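Local coordinates for protein SYE1 (Shewanella oneidensis, PDB 4AWT) that binds flavin mononucleotide and probably acts as a flavin-dependent oxidoreductase of the old yellow enzyme family that reduces C=C bonds using NADH or NADPH, at residues Gly294-Gly300 / Leu315-Gly320; Ile178-Asn184 / Arg229-Ala235. The protein carries 1 engineered substitution. All coordinates share one frame; numbering follows the deposited sequence.

Interaction 1 of 2, residues Gly294-Gly300 / Leu315-Gly320. With FMN (flavin mononucleotide), chain B.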
ATOM      1  N   GLY A 294      15.595   6.662  -7.121  1.00  7.07           N
ATOM      2  CA  GLY A 294      15.706   6.051  -5.813  1.00  7.01           C
ATOM      3  C   GLY A 294      15.504   4.551  -5.867  1.00  6.48           C
ATOM      4  O   GLY A 294      15.747   3.903  -6.891  1.00  7.97           O
ATOM      5  N   VAL A 295      15.074   3.973  -4.772  1.00  6.18           N
ATOM      6  CA  VAL A 295      14.846   2.513  -4.721  1.00  5.87           C
ATOM      7  C   VAL A 295      13.519   2.211  -5.381  1.00  5.58           C
ATOM      8  O   VAL A 295      12.484   2.761  -5.030  1.00  6.07           O
ATOM      9  CB  VAL A 295      14.883   2.027  -3.258  1.00  5.97           C
ATOM     10  CG1 VAL A 295      14.413   0.591  -3.159  1.00  6.56           C
ATOM     11  CG2 VAL A 295      16.293   2.188  -2.701  1.00  6.96           C
ATOM     12  N   LEU A 296      13.558   1.292  -6.372  1.00  5.65           N
ATOM     13  CA  LEU A 296      12.371   0.936  -7.122  0.52  5.71           C
ATOM     14  C   LEU A 296      11.946  -0.470  -6.733  1.00  5.83           C
ATOM     15  O   LEU A 296      12.723  -1.429  -6.819  1.00  6.77           O
ATOM     16  CB  LEU A 296      12.772   1.172  -8.582  0.52  6.44           C
ATOM     17  CG  LEU A 296      11.695   1.049  -9.633  0.52  5.92           C
ATOM     18  CD1 LEU A 296      10.485   1.919  -9.322  0.52  6.17           C
ATOM     19  CD2 LEU A 296      12.249   1.427 -11.008  0.52  7.65           C
ATOM     20  N   ILE A 297      10.702  -0.591  -6.286  1.00  5.86           N
ATOM     21  CA  ILE A 297      10.115  -1.824  -5.820  1.00  5.81           C
ATOM     22  C   ILE A 297       8.983  -2.205  -6.762  1.00  5.42           C
ATOM     23  O   ILE A 297       8.168  -1.345  -7.094  1.00  6.12           O
ATOM     24  CB  ILE A 297       9.559  -1.689  -4.388  1.00  5.90           C
ATOM     25  CG1 ILE A 297      10.555  -1.037  -3.450  1.00  7.12           C
ATOM     26  CG2 ILE A 297       9.051  -3.022  -3.897  1.00  6.71           C
ATOM     27  CD1 ILE A 297      10.098  -0.867  -2.026  1.00  8.64           C
ATOM     28  N   TYR A 298       8.910  -3.468  -7.189  1.00  5.46           N
ATOM     29  CA  TYR A 298       7.764  -3.983  -7.932  1.00  5.34           C
ATOM     30  C   TYR A 298       7.157  -5.139  -7.158  1.00  5.23           C
ATOM     31  O   TYR A 298       7.881  -5.937  -6.572  1.00  5.60           O
ATOM     32  CB  TYR A 298       8.146  -4.480  -9.328  1.00  5.93           C
ATOM     33  CG  TYR A 298       8.385  -3.396 -10.337  1.00  5.80           C
ATOM     34  CD1 TYR A 298       9.542  -2.647 -10.358  1.00  7.74           C
ATOM     35  CD2 TYR A 298       7.433  -3.124 -11.292  1.00  6.58           C
ATOM     36  CE1 TYR A 298       9.757  -1.684 -11.307  1.00  9.62           C
ATOM     37  CE2 TYR A 298       7.631  -2.120 -12.243  1.00  7.55           C
ATOM     38  CZ  TYR A 298       8.808  -1.399 -12.245  1.00  8.02           C
ATOM     39  OH  TYR A 298       8.965  -0.474 -13.216  1.00 10.54           O
ATOM     40  N   ALA A 299       5.833  -5.271  -7.271  1.00  5.43           N
ATOM     41  CA  ALA A 299       5.139  -6.441  -6.761  1.00  5.50           C
ATOM     42  C   ALA A 299       4.041  -6.827  -7.748  1.00  5.40           C
ATOM     43  O   ALA A 299       3.411  -5.956  -8.354  1.00  6.56           O
ATOM     44  CB  ALA A 299       4.485  -6.186  -5.407  1.00  6.42           C
ATOM     45  N   GLY A 300       3.810  -8.123  -7.872  1.00  5.67           N
ATOM     46  CA  GLY A 300       2.703  -8.656  -8.661  1.00  6.06           C
ATOM     47  C   GLY A 300       3.168  -9.885  -9.440  1.00  6.15           C
ATOM     48  O   GLY A 300       3.868  -9.777 -10.418  1.00  6.87           O
ATOM     49  N   LEU A 315      15.732  -3.346 -13.777  1.00  7.44           N
ATOM     50  CA  LEU A 315      14.376  -2.814 -13.753  1.00  7.42           C
ATOM     51  C   LEU A 315      13.903  -2.507 -12.340  1.00  8.13           C
ATOM     52  O   LEU A 315      13.101  -1.595 -12.139  1.00 11.50           O
ATOM     53  CB  LEU A 315      13.396  -3.815 -14.398  1.00  7.60           C
ATOM     54  CG  LEU A 315      13.777  -4.261 -15.781  1.00  8.60           C
ATOM     55  CD1 LEU A 315      12.804  -5.266 -16.331  1.00 10.37           C
ATOM     56  CD2 LEU A 315      13.929  -3.066 -16.715  1.00 10.48           C
ATOM     57  N   ALA A 316      14.344  -3.243 -11.364  1.00  7.38           N
ATOM     58  CA  ALA A 316      13.887  -3.134 -10.001  1.00  7.00           C
ATOM     59  C   ALA A 316      15.079  -3.270  -9.072  1.00  6.12           C
ATOM     60  O   ALA A 316      16.022  -3.999  -9.383  1.00  7.23           O
ATOM     61  CB  ALA A 316      12.901  -4.262  -9.676  1.00  8.83           C
ATOM     62  N   ASP A 317      14.968  -2.655  -7.896  1.00  5.65           N
ATOM     63  CA  ASP A 317      15.914  -2.889  -6.836  1.00  5.69           C
ATOM     64  C   ASP A 317      15.417  -3.898  -5.805  1.00  5.52           C
ATOM     65  O   ASP A 317      16.222  -4.615  -5.199  1.00  6.41           O
ATOM     66  CB  ASP A 317      16.246  -1.568  -6.143  1.00  5.90           C
ATOM     67  CG  ASP A 317      16.775  -0.564  -7.087  1.00  6.25           C
ATOM     68  OD1 ASP A 317      17.776  -0.870  -7.793  1.00  8.11           O
ATOM     69  OD2 ASP A 317      16.190   0.551  -7.191  1.00  6.66           O
ATOM     70  N   MET A 318      14.117  -3.922  -5.568  1.00  5.46           N
ATOM     71  CA  MET A 318      13.491  -4.811  -4.612  1.00  5.28           C
ATOM     72  C   MET A 318      12.221  -5.370  -5.225  1.00  5.14           C
ATOM     73  O   MET A 318      11.612  -4.727  -6.082  1.00  5.48           O
ATOM     74  CB  MET A 318      13.177  -4.135  -3.304  1.00  5.47           C
ATOM     75  CG  MET A 318      14.339  -3.447  -2.622  1.00  5.84           C
ATOM     76  SD  MET A 318      13.937  -2.753  -1.019  1.00  6.37           S
ATOM     77  CE  MET A 318      13.984  -4.230  -0.011  1.00  6.77           C
ATOM     78  N   ILE A 319      11.800  -6.532  -4.733  1.00  5.31           N
ATOM     79  CA  ILE A 319      10.627  -7.200  -5.239  1.00  5.13           C
ATOM     80  C   ILE A 319       9.748  -7.609  -4.059  1.00  5.05           C
ATOM     81  O   ILE A 319      10.222  -8.236  -3.116  1.00  5.84           O
ATOM     82  CB  ILE A 319      10.985  -8.419  -6.113  1.00  5.86           C
ATOM     83  CG1 ILE A 319      11.793  -8.006  -7.332  1.00  6.67           C
ATOM     84  CG2 ILE A 319       9.728  -9.196  -6.494  1.00  6.14           C
ATOM     85  CD1 ILE A 319      11.027  -7.223  -8.379  1.00  7.68           C
ATOM     86  N   GLY A 320       8.458  -7.251  -4.156  1.00  5.26           N
ATOM     87  CA  GLY A 320       7.503  -7.686  -3.190  1.00  5.32           C
ATOM     88  C   GLY A 320       6.782  -8.945  -3.642  1.00  5.22           C
ATOM     89  O   GLY A 320       6.502  -9.136  -4.819  1.00  6.00           O
TER
HETATM   90  N1  FMN B 500      -2.065  -3.534  -1.665  1.00  5.18           N
HETATM   91  C2  FMN B 500      -1.937  -2.384  -1.014  1.00  5.20           C
HETATM   92  O2  FMN B 500      -1.283  -1.418  -1.490  1.00  5.40           O
HETATM   93  N3  FMN B 500      -2.529  -2.217   0.230  1.00  5.40           N
HETATM   94  C4  FMN B 500      -3.268  -3.210   0.852  1.00  5.30           C
HETATM   95  O4  FMN B 500      -3.681  -3.010   2.025  1.00  6.06           O
HETATM   96  C4A FMN B 500      -3.486  -4.367   0.107  1.00  5.42           C
HETATM   97  N5  FMN B 500      -4.296  -5.385   0.609  1.00  6.04           N
HETATM   98  C5A FMN B 500      -4.142  -6.678   0.041  1.00  5.73           C
HETATM   99  C6  FMN B 500      -4.707  -7.766   0.659  1.00  6.52           C
HETATM  100  C7  FMN B 500      -4.557  -9.077   0.146  1.00  6.70           C
HETATM  101  C7M FMN B 500      -5.102 -10.233   0.950  1.00  8.76           C
HETATM  102  C8  FMN B 500      -3.874  -9.237  -1.022  1.00  6.42           C
HETATM  103  C8M FMN B 500      -3.638 -10.607  -1.624  1.00  8.28           C
HETATM  104  C9  FMN B 500      -3.301  -8.125  -1.673  1.00  6.03           C
HETATM  105  C9A FMN B 500      -3.418  -6.837  -1.146  1.00  5.63           C
HETATM  106  N10 FMN B 500      -2.795  -5.731  -1.760  1.00  5.60           N
HETATM  107  C10 FMN B 500      -2.776  -4.517  -1.100  1.00  5.36           C
HETATM  108  C1' FMN B 500      -1.992  -5.938  -2.969  1.00  5.53           C
HETATM  109  C2' FMN B 500      -0.619  -6.577  -2.691  1.00  5.16           C
HETATM  110  O2' FMN B 500       0.229  -5.667  -2.011  1.00  5.37           O
HETATM  111  C3' FMN B 500       0.107  -6.972  -3.962  1.00  5.38           C
HETATM  112  O3' FMN B 500       0.472  -5.842  -4.740  1.00  5.56           O
HETATM  113  C4' FMN B 500      -0.649  -7.970  -4.858  1.00  5.69           C
HETATM  114  O4' FMN B 500      -1.221  -9.026  -4.103  1.00  5.99           O
HETATM  115  C5' FMN B 500       0.202  -8.480  -6.005  1.00  5.87           C
HETATM  116  O5' FMN B 500       1.344  -9.212  -5.527  1.00  5.68           O
HETATM  117  P   FMN B 500       1.299 -10.827  -5.498  1.00  5.71           P
HETATM  118  O1P FMN B 500       0.281 -11.208  -4.452  1.00  5.88           O
HETATM  119  O2P FMN B 500       0.899 -11.293  -6.880  1.00  6.22           O
HETATM  120  O3P FMN B 500       2.710 -11.196  -5.112  1.00  5.95           O
HETATM  121  O   HOH W   1      11.488  -0.021 -13.529  1.00 20.42           O
HETATM  122  O   HOH W   2       4.835 -10.388  -6.544  1.00  5.87           O

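Interaction 2 of 2, residues Ile178-Asn184 / Arg229-Ala235. With FMN (flavin mononucleotide), chain B.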
ATOM      1  N   ILE A 178       6.899   5.698   6.083  1.00  5.22           N
ATOM      2  CA  ILE A 178       5.555   5.504   5.599  1.00  5.21           C
ATOM      3  C   ILE A 178       5.586   5.251   4.096  1.00  4.98           C
ATOM      4  O   ILE A 178       6.476   5.731   3.404  1.00  5.45           O
ATOM      5  CB  ILE A 178       4.612   6.674   5.952  1.00  5.54           C
ATOM      6  CG1 ILE A 178       4.944   7.976   5.231  1.00  6.14           C
ATOM      7  CG2 ILE A 178       4.591   6.850   7.455  1.00  6.22           C
ATOM      8  CD1 ILE A 178       4.349   8.171   3.857  1.00  6.95           C
ATOM      9  N   GLU A 179       4.569   4.547   3.627  1.00  5.05           N
ATOM     10  CA  GLU A 179       4.292   4.394   2.213  1.00  5.07           C
ATOM     11  C   GLU A 179       2.969   5.057   1.946  1.00  5.09           C
ATOM     12  O   GLU A 179       1.933   4.717   2.541  1.00  5.75           O
ATOM     13  CB  GLU A 179       4.210   2.924   1.801  1.00  5.18           C
ATOM     14  CG  GLU A 179       3.997   2.764   0.303  1.00  5.44           C
ATOM     15  CD  GLU A 179       3.883   1.315  -0.132  1.00  5.00           C
ATOM     16  OE1 GLU A 179       4.978   0.678  -0.282  1.00  5.35           O
ATOM     17  OE2 GLU A 179       2.760   0.823  -0.315  1.00  5.64           O
ATOM     18  N   LEU A 180       2.946   6.018   1.013  1.00  5.11           N
ATOM     19  CA  LEU A 180       1.684   6.614   0.594  1.00  5.10           C
ATOM     20  C   LEU A 180       1.004   5.698  -0.399  1.00  4.88           C
ATOM     21  O   LEU A 180       1.529   5.435  -1.477  1.00  5.51           O
ATOM     22  CB  LEU A 180       1.961   7.954  -0.058  1.00  5.63           C
ATOM     23  CG  LEU A 180       0.743   8.678  -0.622  1.00  6.13           C
ATOM     24  CD1 LEU A 180      -0.271   8.968   0.491  1.00  6.92           C
ATOM     25  CD2 LEU A 180       1.172   9.946  -1.340  1.00  7.50           C
ATOM     26  N   HIS A 181      -0.198   5.229  -0.068  1.00  5.13           N
ATOM     27  CA  HIS A 181      -0.959   4.405  -1.016  1.00  5.12           C
ATOM     28  C   HIS A 181      -1.586   5.353  -2.046  1.00  5.44           C
ATOM     29  O   HIS A 181      -2.625   5.958  -1.775  1.00  6.71           O
ATOM     30  CB  HIS A 181      -2.025   3.586  -0.327  1.00  5.32           C
ATOM     31  CG  HIS A 181      -2.557   2.474  -1.172  1.00  5.33           C
ATOM     32  ND1 HIS A 181      -2.329   2.400  -2.501  1.00  6.43           N
ATOM     33  CD2 HIS A 181      -3.248   1.375  -0.763  1.00  5.83           C
ATOM     34  CE1 HIS A 181      -2.895   1.279  -2.904  1.00  6.67           C
ATOM     35  NE2 HIS A 181      -3.443   0.629  -1.897  1.00  6.05           N
ATOM     36  N   ALA A 182      -0.970   5.496  -3.201  1.00  5.18           N
ATOM     37  CA  ALA A 182      -1.478   6.271  -4.301  1.00  5.76           C
ATOM     38  C   ALA A 182      -1.828   5.384  -5.484  1.00  5.58           C
ATOM     39  O   ALA A 182      -1.884   5.849  -6.627  1.00  6.32           O
ATOM     40  CB  ALA A 182      -0.497   7.386  -4.686  1.00  5.69           C
ATOM     41  N   ALA A 183      -2.166   4.139  -5.188  1.00  5.74           N
ATOM     42  CA  ALA A 183      -2.362   3.068  -6.154  1.00  5.84           C
ATOM     43  C   ALA A 183      -3.759   2.473  -6.006  1.00  5.80           C
ATOM     44  O   ALA A 183      -4.594   2.938  -5.240  1.00  6.39           O
ATOM     45  CB  ALA A 183      -1.242   2.040  -5.984  1.00  6.18           C
ATOM     46  N   ASN A 184      -3.975   1.417  -6.792  1.00  6.34           N
ATOM     47  CA  ASN A 184      -5.068   0.475  -6.795  1.00  7.15           C
ATOM     48  C   ASN A 184      -6.433   1.163  -6.640  1.00  6.71           C
ATOM     49  O   ASN A 184      -7.339   0.625  -5.999  1.00  7.66           O
ATOM     50  CB  ASN A 184      -4.834  -0.616  -5.763  1.00  7.92           C
ATOM     51  CG  ASN A 184      -3.593  -1.399  -6.120  1.00  9.07           C
ATOM     52  OD1 ASN A 184      -3.020  -1.244  -7.179  1.00  9.04           O
ATOM     53  ND2 ASN A 184      -3.164  -2.244  -5.217  1.00 16.82           N
ATOM     54  N   ARG A 229      12.181   8.904   4.667  1.00  6.41           N
ATOM     55  CA  ARG A 229      11.198   8.072   5.358  1.00  6.38           C
ATOM     56  C   ARG A 229       9.869   8.000   4.600  1.00  6.15           C
ATOM     57  O   ARG A 229       8.894   7.514   5.172  1.00  6.70           O
ATOM     58  CB  ARG A 229      11.010   8.549   6.783  1.00  6.92           C
ATOM     59  CG  ARG A 229      12.270   8.373   7.619  1.00  8.36           C
ATOM     60  CD  ARG A 229      12.028   8.485   9.109  1.00  9.86           C
ATOM     61  NE  ARG A 229      11.691   9.762   9.511  1.00 10.80           N
ATOM     62  CZ  ARG A 229      11.597  10.132  10.779  1.00 11.88           C
ATOM     63  NH1 ARG A 229      11.772   9.298  11.771  1.00 13.93           N
ATOM     64  NH2 ARG A 229      11.277  11.442  11.008  1.00 14.42           N
ATOM     65  N   VAL A 230       9.835   8.443   3.345  1.00  5.86           N
ATOM     66  CA  VAL A 230       8.603   8.471   2.570  1.00  5.87           C
ATOM     67  C   VAL A 230       8.791   7.642   1.303  1.00  5.64           C
ATOM     68  O   VAL A 230       9.610   7.966   0.451  1.00  6.47           O
ATOM     69  CB  VAL A 230       8.191   9.890   2.200  1.00  6.45           C
ATOM     70  CG1 VAL A 230       6.993   9.903   1.256  1.00  7.29           C
ATOM     71  CG2 VAL A 230       7.879  10.706   3.460  1.00  7.26           C
ATOM     72  N   GLY A 231       7.958   6.596   1.164  1.00  5.43           N
ATOM     73  CA  GLY A 231       7.802   5.871  -0.095  1.00  5.39           C
ATOM     74  C   GLY A 231       6.415   6.140  -0.640  1.00  5.04           C
ATOM     75  O   GLY A 231       5.524   6.588   0.089  1.00  5.29           O
ATOM     76  N   VAL A 232       6.209   5.839  -1.930  1.00  5.15           N
ATOM     77  CA  VAL A 232       4.930   6.021  -2.567  1.00  4.95           C
ATOM     78  C   VAL A 232       4.629   4.799  -3.426  1.00  4.71           C
ATOM     79  O   VAL A 232       5.519   4.326  -4.131  1.00  5.51           O
ATOM     80  CB  VAL A 232       4.881   7.295  -3.419  1.00  5.40           C
ATOM     81  CG1 VAL A 232       3.561   7.441  -4.164  1.00  5.94           C
ATOM     82  CG2 VAL A 232       5.151   8.526  -2.562  1.00  5.76           C
ATOM     83  N   ARG A 233       3.377   4.347  -3.414  1.00  4.68           N
ATOM     84  CA  ARG A 233       2.915   3.255  -4.252  1.00  4.82           C
ATOM     85  C   ARG A 233       2.015   3.799  -5.357  1.00  4.94           C
ATOM     86  O   ARG A 233       1.086   4.565  -5.098  1.00  5.50           O
ATOM     87  CB  ARG A 233       2.167   2.209  -3.428  1.00  5.31           C
ATOM     88  CG  ARG A 233       2.171   0.853  -4.127  1.00  5.18           C
ATOM     89  CD  ARG A 233       1.621  -0.276  -3.284  1.00  5.33           C
ATOM     90  NE  ARG A 233       2.128  -1.545  -3.791  1.00  5.40           N
ATOM     91  CZ  ARG A 233       1.608  -2.749  -3.612  1.00  5.16           C
ATOM     92  NH1 ARG A 233       0.421  -2.922  -3.116  1.00  5.82           N
ATOM     93  NH2 ARG A 233       2.305  -3.812  -4.023  1.00  5.97           N
ATOM     94  N   LEU A 234       2.294   3.353  -6.599  1.00  5.10           N
ATOM     95  CA  LEU A 234       1.543   3.702  -7.796  1.00  5.18           C
ATOM     96  C   LEU A 234       1.119   2.438  -8.535  1.00  5.43           C
ATOM     97  O   LEU A 234       1.785   1.401  -8.438  1.00  6.05           O
ATOM     98  CB  LEU A 234       2.356   4.584  -8.767  1.00  5.51           C
ATOM     99  CG  LEU A 234       2.791   5.935  -8.211  1.00  5.92           C
ATOM    100  CD1 LEU A 234       3.637   6.641  -9.272  1.00  6.89           C
ATOM    101  CD2 LEU A 234       1.615   6.820  -7.797  1.00  6.95           C
ATOM    102  N   ALA A 235       0.050   2.552  -9.316  1.00  5.89           N
ATOM    103  CA  ALA A 235      -0.459   1.479 -10.158  1.00  6.29           C
ATOM    104  C   ALA A 235      -0.733   2.021 -11.545  1.00  6.41           C
ATOM    105  O   ALA A 235      -1.858   2.409 -11.875  1.00  7.46           O
ATOM    106  CB  ALA A 235      -1.697   0.878  -9.578  1.00  7.36           C
TER
HETATM  107  N1  FMN B 500      -2.065  -3.534  -1.665  1.00  5.18           N
HETATM  108  C2  FMN B 500      -1.937  -2.384  -1.014  1.00  5.20           C
HETATM  109  O2  FMN B 500      -1.283  -1.418  -1.490  1.00  5.40           O
HETATM  110  N3  FMN B 500      -2.529  -2.217   0.230  1.00  5.40           N
HETATM  111  C4  FMN B 500      -3.268  -3.210   0.852  1.00  5.30           C
HETATM  112  O4  FMN B 500      -3.681  -3.010   2.025  1.00  6.06           O
HETATM  113  C4A FMN B 500      -3.486  -4.367   0.107  1.00  5.42           C
HETATM  114  N5  FMN B 500      -4.296  -5.385   0.609  1.00  6.04           N
HETATM  115  C5A FMN B 500      -4.142  -6.678   0.041  1.00  5.73           C
HETATM  116  C6  FMN B 500      -4.707  -7.766   0.659  1.00  6.52           C
HETATM  117  C7  FMN B 500      -4.557  -9.077   0.146  1.00  6.70           C
HETATM  118  C7M FMN B 500      -5.102 -10.233   0.950  1.00  8.76           C
HETATM  119  C8  FMN B 500      -3.874  -9.237  -1.022  1.00  6.42           C
HETATM  120  C8M FMN B 500      -3.638 -10.607  -1.624  1.00  8.28           C
HETATM  121  C9  FMN B 500      -3.301  -8.125  -1.673  1.00  6.03           C
HETATM  122  C9A FMN B 500      -3.418  -6.837  -1.146  1.00  5.63           C
HETATM  123  N10 FMN B 500      -2.795  -5.731  -1.760  1.00  5.60           N
HETATM  124  C10 FMN B 500      -2.776  -4.517  -1.100  1.00  5.36           C
HETATM  125  C1' FMN B 500      -1.992  -5.938  -2.969  1.00  5.53           C
HETATM  126  C2' FMN B 500      -0.619  -6.577  -2.691  1.00  5.16           C
HETATM  127  O2' FMN B 500       0.229  -5.667  -2.011  1.00  5.37           O
HETATM  128  C3' FMN B 500       0.107  -6.972  -3.962  1.00  5.38           C
HETATM  129  O3' FMN B 500       0.472  -5.842  -4.740  1.00  5.56           O
HETATM  130  C4' FMN B 500      -0.649  -7.970  -4.858  1.00  5.69           C
HETATM  131  O4' FMN B 500      -1.221  -9.026  -4.103  1.00  5.99           O
HETATM  132  C5' FMN B 500       0.202  -8.480  -6.005  1.00  5.87           C
HETATM  133  O5' FMN B 500       1.344  -9.212  -5.527  1.00  5.68           O
HETATM  134  P   FMN B 500       1.299 -10.827  -5.498  1.00  5.71           P
HETATM  135  O1P FMN B 500       0.281 -11.208  -4.452  1.00  5.88           O
HETATM  136  O2P FMN B 500       0.899 -11.293  -6.880  1.00  6.22           O
HETATM  137  O3P FMN B 500       2.710 -11.196  -5.112  1.00  5.95           O
HETATM  138  O   HOH W   3      -1.520   4.905  -9.224  1.00  7.20           O

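Interaction 1 of 2, residues Gly294-Gly300 / Leu315-Gly320
Asp317 is bonded to both the N-H and the C=O of Leu296. Asp317 OD2 takes the N-H of Leu296 on its anti side at 2.9 Å and also forms a salt bridge with Arg289, while Leu296 O accepts both Asp317 N, at 2.8 Å, and Met318 N, at 3.1 Å. With CG beside its own backbone N (chi1 -57°), the short aspartate side chain can curl back to the neighbouring backbone. The parallel strands then run on to Gly320 N, which meets Tyr298 O at 2.8 Å. Gly320 suits this close pass, having no side chain to press on the methyl of Ala299. Tyr298 packs CD1 on Ala316 CB, and a water joins its OH to Leu315 O. Despite the Asp317 bonds, the Gly294-Val295 end is the more open side, and Val295 CG1 rests 4.0 Å from Met318 SD. The looser end lies beyond Ala299, where the strands part and a water accepts from Gly300 N, with Gly320 O and FMN O3P each 2.7 Å away from it. This is the right-handed beta-alpha-beta crossover of a TIM barrel, whose C-terminal strand ends face the flavin phosphate.

Interaction 2 of 2, residues Ile178-Asn184 / Arg229-Ala235
Arg233 reaches past Glu179 on the adjacent strand to grip the flavin. Its NH1 donates to FMN O2 at 2.8 Å and to FMN O2' at 3.0 Å, while NH2 donates to FMN O3' at 2.8 Å. Flavin N1 lies in the guanidinium plane at its edge. A positive charge there would probably stabilise negative charge on the N1-C2-O2 side of the reduced flavin. CG stands anti to the backbone N (chi1 -157°) and the chain is extended as far as NE, just what carries a long arginine from the barrel wall to the cofactor. His181 offers a ring face to the same carbonyl, with NE2 3.0 Å from FMN O2.

The second shell fixes these groups. Glu179 crosses the arginine stem, OE2 lying 3.4 Å from Arg233 CD; no N-H of Arg233 points at that oxygen, so between these two side chains the attraction is probably one of charge alone. The carboxylate is held by Gln100, Tyr266 and His268. Ala183 N donates to His181 ND1 at 3.2 Å, helping fix the ring, which also stacks on Trp102.

Farther out lies the sheet itself. Gly231 N meets Ile178 O almost head-on, and Arg233 N bonds to Leu180 O at 2.9 Å. Gly231 brings no side chain to the face that carries Glu179 and Arg233. On the other face Leu180 CB meets Val232 CG2, branched apolar side chains, Leu180 packing on helix 212-225 and Val232 on helix 248-261. Past the strands Ala183 and Ala235 touch through their methyls, and a water links Ala182 O to Ala235 N. His181 and Asn184 match in sequence the histidine-asparagine pair that receives the substrate carbonyl in old yellow enzyme, consistent with an active site at the C-terminal mouth of a TIM barrel.

The two interactions belong to one closed barrel of eight parallel strands, with centres about 13 Å apart. Interaction 2 comes first along the chain, pairing the fourth and fifth strands, 177-181 and 230-234; interaction 1 follows, pairing the seventh and eighth, 295-299 and 318-320. Strand 266-270 fills the gap between them, and its His268 reaches both, bonding Glu179 and packing on Ala299. They meet directly where Ala299 CB lies 3.5 Å from Arg233 NH2. FMN lies across the C-terminal ends of these strands: 178-184/229-235 serves the pyrimidine and ribityl end, 294-300/315-320 the phosphate end, so strands on different parts of the barrel wall hold successive parts of one cofactor.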